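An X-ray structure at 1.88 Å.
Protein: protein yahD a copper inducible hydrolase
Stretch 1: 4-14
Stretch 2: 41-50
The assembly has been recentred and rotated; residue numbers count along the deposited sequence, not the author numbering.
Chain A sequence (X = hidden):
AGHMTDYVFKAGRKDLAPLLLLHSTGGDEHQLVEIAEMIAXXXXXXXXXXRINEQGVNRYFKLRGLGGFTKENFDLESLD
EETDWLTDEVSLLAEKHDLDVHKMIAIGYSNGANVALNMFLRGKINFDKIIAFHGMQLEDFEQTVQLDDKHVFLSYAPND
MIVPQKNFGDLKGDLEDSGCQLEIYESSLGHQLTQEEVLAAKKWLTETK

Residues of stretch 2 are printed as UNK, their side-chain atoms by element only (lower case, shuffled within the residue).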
# COMPACT_ATOMS: atom_id res chain seq x y z
N MET A 4 -18.23 -11.64 -4.78
CA MET A 4 -18.33 -10.53 -5.78
C MET A 4 -17.49 -9.33 -5.34
O MET A 4 -17.85 -8.61 -4.38
CB MET A 4 -19.77 -10.08 -6.01
CG MET A 4 -19.90 -9.10 -7.20
SD MET A 4 -19.31 -9.83 -8.77
CE MET A 4 -20.65 -10.98 -9.11
N THR A 5 -16.38 -9.13 -6.04
CA THR A 5 -15.40 -8.13 -5.63
C THR A 5 -15.99 -6.74 -5.52
O THR A 5 -16.60 -6.22 -6.46
CB THR A 5 -14.20 -8.10 -6.58
OG1 THR A 5 -13.76 -9.45 -6.80
CG2 THR A 5 -13.03 -7.24 -5.99
N ASP A 6 -15.78 -6.14 -4.36
CA ASP A 6 -16.12 -4.75 -4.14
C ASP A 6 -14.96 -3.87 -4.59
O ASP A 6 -13.87 -3.93 -4.01
CB ASP A 6 -16.40 -4.57 -2.66
CG ASP A 6 -17.61 -5.38 -2.22
OD1 ASP A 6 -18.67 -5.12 -2.81
OD2 ASP A 6 -17.48 -6.27 -1.34
N TYR A 7 -15.20 -3.08 -5.64
CA TYR A 7 -14.13 -2.20 -6.18
C TYR A 7 -14.71 -0.96 -6.86
O TYR A 7 -15.87 -0.94 -7.24
CB TYR A 7 -13.18 -2.98 -7.09
CG TYR A 7 -13.64 -3.18 -8.52
CD1 TYR A 7 -13.24 -2.31 -9.52
CD2 TYR A 7 -14.50 -4.25 -8.85
CE1 TYR A 7 -13.68 -2.49 -10.86
CE2 TYR A 7 -14.94 -4.43 -10.16
CZ TYR A 7 -14.52 -3.57 -11.16
OH TYR A 7 -14.96 -3.77 -12.45
N VAL A 8 -13.90 0.10 -6.96
CA VAL A 8 -14.20 1.28 -7.80
C VAL A 8 -13.20 1.35 -8.94
O VAL A 8 -11.98 1.19 -8.71
CB VAL A 8 -14.06 2.59 -6.97
CG1 VAL A 8 -14.16 3.86 -7.86
CG2 VAL A 8 -15.07 2.65 -5.90
N PHE A 9 -13.67 1.62 -10.15
CA PHE A 9 -12.78 2.04 -11.23
C PHE A 9 -13.21 3.43 -11.75
O PHE A 9 -14.39 3.66 -11.96
CB PHE A 9 -12.73 1.02 -12.36
CG PHE A 9 -11.98 1.51 -13.57
CD1 PHE A 9 -10.60 1.65 -13.53
CD2 PHE A 9 -12.66 1.92 -14.70
CE1 PHE A 9 -9.90 2.15 -14.62
CE2 PHE A 9 -11.96 2.41 -15.79
CZ PHE A 9 -10.58 2.53 -15.74
N LYS A 10 -12.26 4.35 -11.89
CA LYS A 10 -12.55 5.67 -12.45
C LYS A 10 -11.55 5.93 -13.55
O LYS A 10 -10.34 6.00 -13.28
CB LYS A 10 -12.43 6.77 -11.41
CG LYS A 10 -13.58 6.92 -10.45
CD LYS A 10 -13.11 7.88 -9.35
CE LYS A 10 -14.21 8.77 -8.82
NZ LYS A 10 -14.10 10.19 -9.23
N ALA A 11 -12.06 6.07 -14.78
CA ALA A 11 -11.23 5.97 -15.98
C ALA A 11 -10.04 6.97 -16.10
O ALA A 11 -8.97 6.61 -16.62
CB ALA A 11 -12.11 6.02 -17.24
N GLY A 12 -10.23 8.20 -15.66
CA GLY A 12 -9.19 9.24 -15.83
C GLY A 12 -8.74 9.43 -17.27
O GLY A 12 -9.51 9.22 -18.21
N ARG A 13 -7.48 9.78 -17.46
CA ARG A 13 -6.90 9.82 -18.81
C ARG A 13 -6.20 8.50 -19.06
O ARG A 13 -5.28 8.14 -18.33
CB ARG A 13 -5.91 10.97 -18.97
CG ARG A 13 -6.45 12.28 -18.53
CD ARG A 13 -5.43 13.39 -18.76
NE ARG A 13 -6.02 14.69 -18.44
CZ ARG A 13 -5.32 15.83 -18.36
NH1 ARG A 13 -3.99 15.85 -18.56
NH2 ARG A 13 -5.96 16.97 -18.07
N LYS A 14 -6.64 7.79 -20.10
CA LYS A 14 -6.19 6.42 -20.37
C LYS A 14 -4.67 6.21 -20.54
O LYS A 14 -4.20 5.11 -20.27
CB LYS A 14 -6.94 5.82 -21.57
CG LYS A 14 -6.61 6.46 -22.91
CD LYS A 14 -7.29 5.72 -24.08
CE LYS A 14 -6.60 4.41 -24.41
NZ LYS A 14 -5.29 4.60 -25.16
N UNK A 41 -3.41 13.82 -10.14
CA UNK A 41 -4.58 14.28 -10.90
C UNK A 41 -4.66 13.65 -12.29
O UNK A 41 -3.63 13.55 -12.96
c UNK A 41 -2.60 14.96 -9.65
c UNK A 41 -4.35 15.81 -11.02
c UNK A 41 -3.57 16.15 -9.80
N UNK A 42 -5.86 13.23 -12.69
CA UNK A 42 -6.14 12.70 -14.04
C UNK A 42 -5.77 11.21 -14.24
O UNK A 42 -6.09 10.64 -15.27
o UNK A 42 -5.66 14.95 -15.04
c UNK A 42 -5.46 13.54 -15.15
N UNK A 43 -5.08 10.60 -13.27
CA UNK A 43 -4.66 9.20 -13.45
C UNK A 43 -5.86 8.27 -13.24
O UNK A 43 -6.66 8.51 -12.35
c UNK A 43 -0.07 9.52 -13.39
c UNK A 43 -2.20 9.45 -12.83
c UNK A 43 -3.52 8.82 -12.49
n UNK A 43 -1.09 8.71 -13.17
c UNK A 43 -1.81 10.75 -12.85
n UNK A 43 -0.47 10.76 -13.19
N UNK A 44 -5.98 7.21 -14.05
CA UNK A 44 -7.03 6.22 -13.82
C UNK A 44 -6.90 5.66 -12.39
O UNK A 44 -5.79 5.57 -11.86
c UNK A 44 -5.12 6.87 -15.20
c UNK A 44 -5.92 5.80 -15.92
c UNK A 44 -6.70 5.10 -14.81
N UNK A 45 -8.01 5.26 -11.81
CA UNK A 45 -7.99 4.78 -10.42
C UNK A 45 -8.65 3.42 -10.35
O UNK A 45 -9.74 3.26 -10.88
c UNK A 45 -8.72 5.75 -9.47
c UNK A 45 -8.59 8.15 -8.56
c UNK A 45 -7.84 6.98 -9.19
c UNK A 45 -9.12 5.03 -8.11
N UNK A 46 -7.94 2.46 -9.76
CA UNK A 46 -8.52 1.18 -9.40
C UNK A 46 -8.42 1.02 -7.88
O UNK A 46 -7.34 1.09 -7.32
c UNK A 46 -7.49 -2.39 -10.54
c UNK A 46 -7.73 0.04 -10.07
c UNK A 46 -8.39 -1.35 -9.89
c UNK A 46 -9.80 -1.39 -10.49
N UNK A 47 -9.55 0.81 -7.22
CA UNK A 47 -9.56 0.72 -5.74
C UNK A 47 -10.31 -0.52 -5.33
O UNK A 47 -11.48 -0.64 -5.64
c UNK A 47 -10.25 1.97 -5.16
o UNK A 47 -10.18 1.98 -3.74
N UNK A 48 -9.64 -1.45 -4.65
CA UNK A 48 -10.22 -2.76 -4.33
C UNK A 48 -10.37 -2.96 -2.80
O UNK A 48 -9.38 -2.77 -2.07
c UNK A 48 -9.22 -3.85 -6.45
c UNK A 48 -8.07 -4.69 -7.02
c UNK A 48 -9.32 -3.92 -4.91
c UNK A 48 -9.84 -5.32 -4.46
N UNK A 49 -11.57 -3.33 -2.35
CA UNK A 49 -11.84 -3.56 -0.93
C UNK A 49 -11.21 -4.87 -0.45
O UNK A 49 -11.23 -5.86 -1.17
n UNK A 49 -16.11 -3.10 0.49
n UNK A 49 -18.22 -2.35 -0.02
c UNK A 49 -17.43 -3.21 0.60
c UNK A 49 -13.72 -3.50 0.87
c UNK A 49 -15.13 -3.98 1.12
n UNK A 49 -17.97 -4.18 1.33
c UNK A 49 -13.35 -3.60 -0.64
N UNK A 50 -10.68 -4.88 0.76
CA UNK A 50 -10.19 -6.10 1.38
C UNK A 50 -11.36 -7.06 1.60
O UNK A 50 -12.51 -6.65 1.75
O HOH W 1 -13.37 -7.06 -2.46
O HOH W 2 -9.37 8.62 -12.24

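Position 41 carries three side-chain carbons that close a ring onto its own backbone N, and it lies out of reach of stretch 1. Such a ring belongs to proline alone: P41. Position 42 has one carbon and then one oxygen. Its backbone O accepts a hydrogen bond from R13 N (2.7 Å), while the side-chain oxygen lies over one face of the R13 guanidinium, 3.4 Å from R13 NE at an angle too poor for a hydrogen bond. An unbranched C-O side chain is serine, S42.

At position 43 one carbon leads to a five-membered ring of three carbons and two nitrogens, an imidazole; the CA-to-CB bond points away from stretch 1. This is H43, whose ring nitrogens are both hydrogen-bonded elsewhere in the structure. Position 44 again has three carbons closed onto the backbone N, one of them 3.2 Å from A11 O and another 3.4 Å from R13 O. It is P44, and the two atoms are CG and CD; its CB lies 4.4 Å from F9 CE1.

Position 45 bears four carbons, forked at the first, with one arm two carbons long: I45. Its CB packs 4.3 Å from K10 CB, on the same face of the sheet. Position 46 also has four carbons, but the fork comes at the second, and one terminal carbon sits 3.7 Å from Y7 CD1. This identifies L46; the carbon is CD1, which also lies 4.2 Å from F9 CB and so bridges two residues of the neighbouring strand.

Position 47 returns to one carbon and one oxygen, with its CB 4.3 Å from V8 CB. It is S47, and its OG is hydrogen-bonded elsewhere in the structure. Position 48 has four carbons forked at the first, one arm being two carbons long, and touches both T5 and Y7. As I48, it places CG2 4.0 Å from T5 CG2 and CG1 4.1 Å from Y7 CB.

At position 49 three carbons and a nitrogen lead to a carbon carrying two more nitrogens. This guanidinium marks R49. D6 OD2 lies over one face of it, 3.4 Å from NH1, in a salt bridge that rests on charge alone, since no N-H points at the oxygen. Position 50 has no side-chain atoms and is G50.

The contact is an antiparallel strand pairing. V8 and S47 exchange two hydrogen bonds, V8 N to S47 O and S47 N to V8 O (both 2.9 Å), and K10 and I45 repeat the pattern. Beyond the strands, R49 N donates to D6 O (2.9 Å), extending the ladder at one end; R13 N and S42 O secure the other. There G12 has a positive phi, and a CB on it would clash with S42 O. Water 1 links D6 N to R49 O, and water 2 joins K10 O to H43 O. Y7, F9, L46 and I48 share one face, where apolar packing reinforces the backbone bonds.

Stretch 2, residues 41-50: PSHPILSIRG
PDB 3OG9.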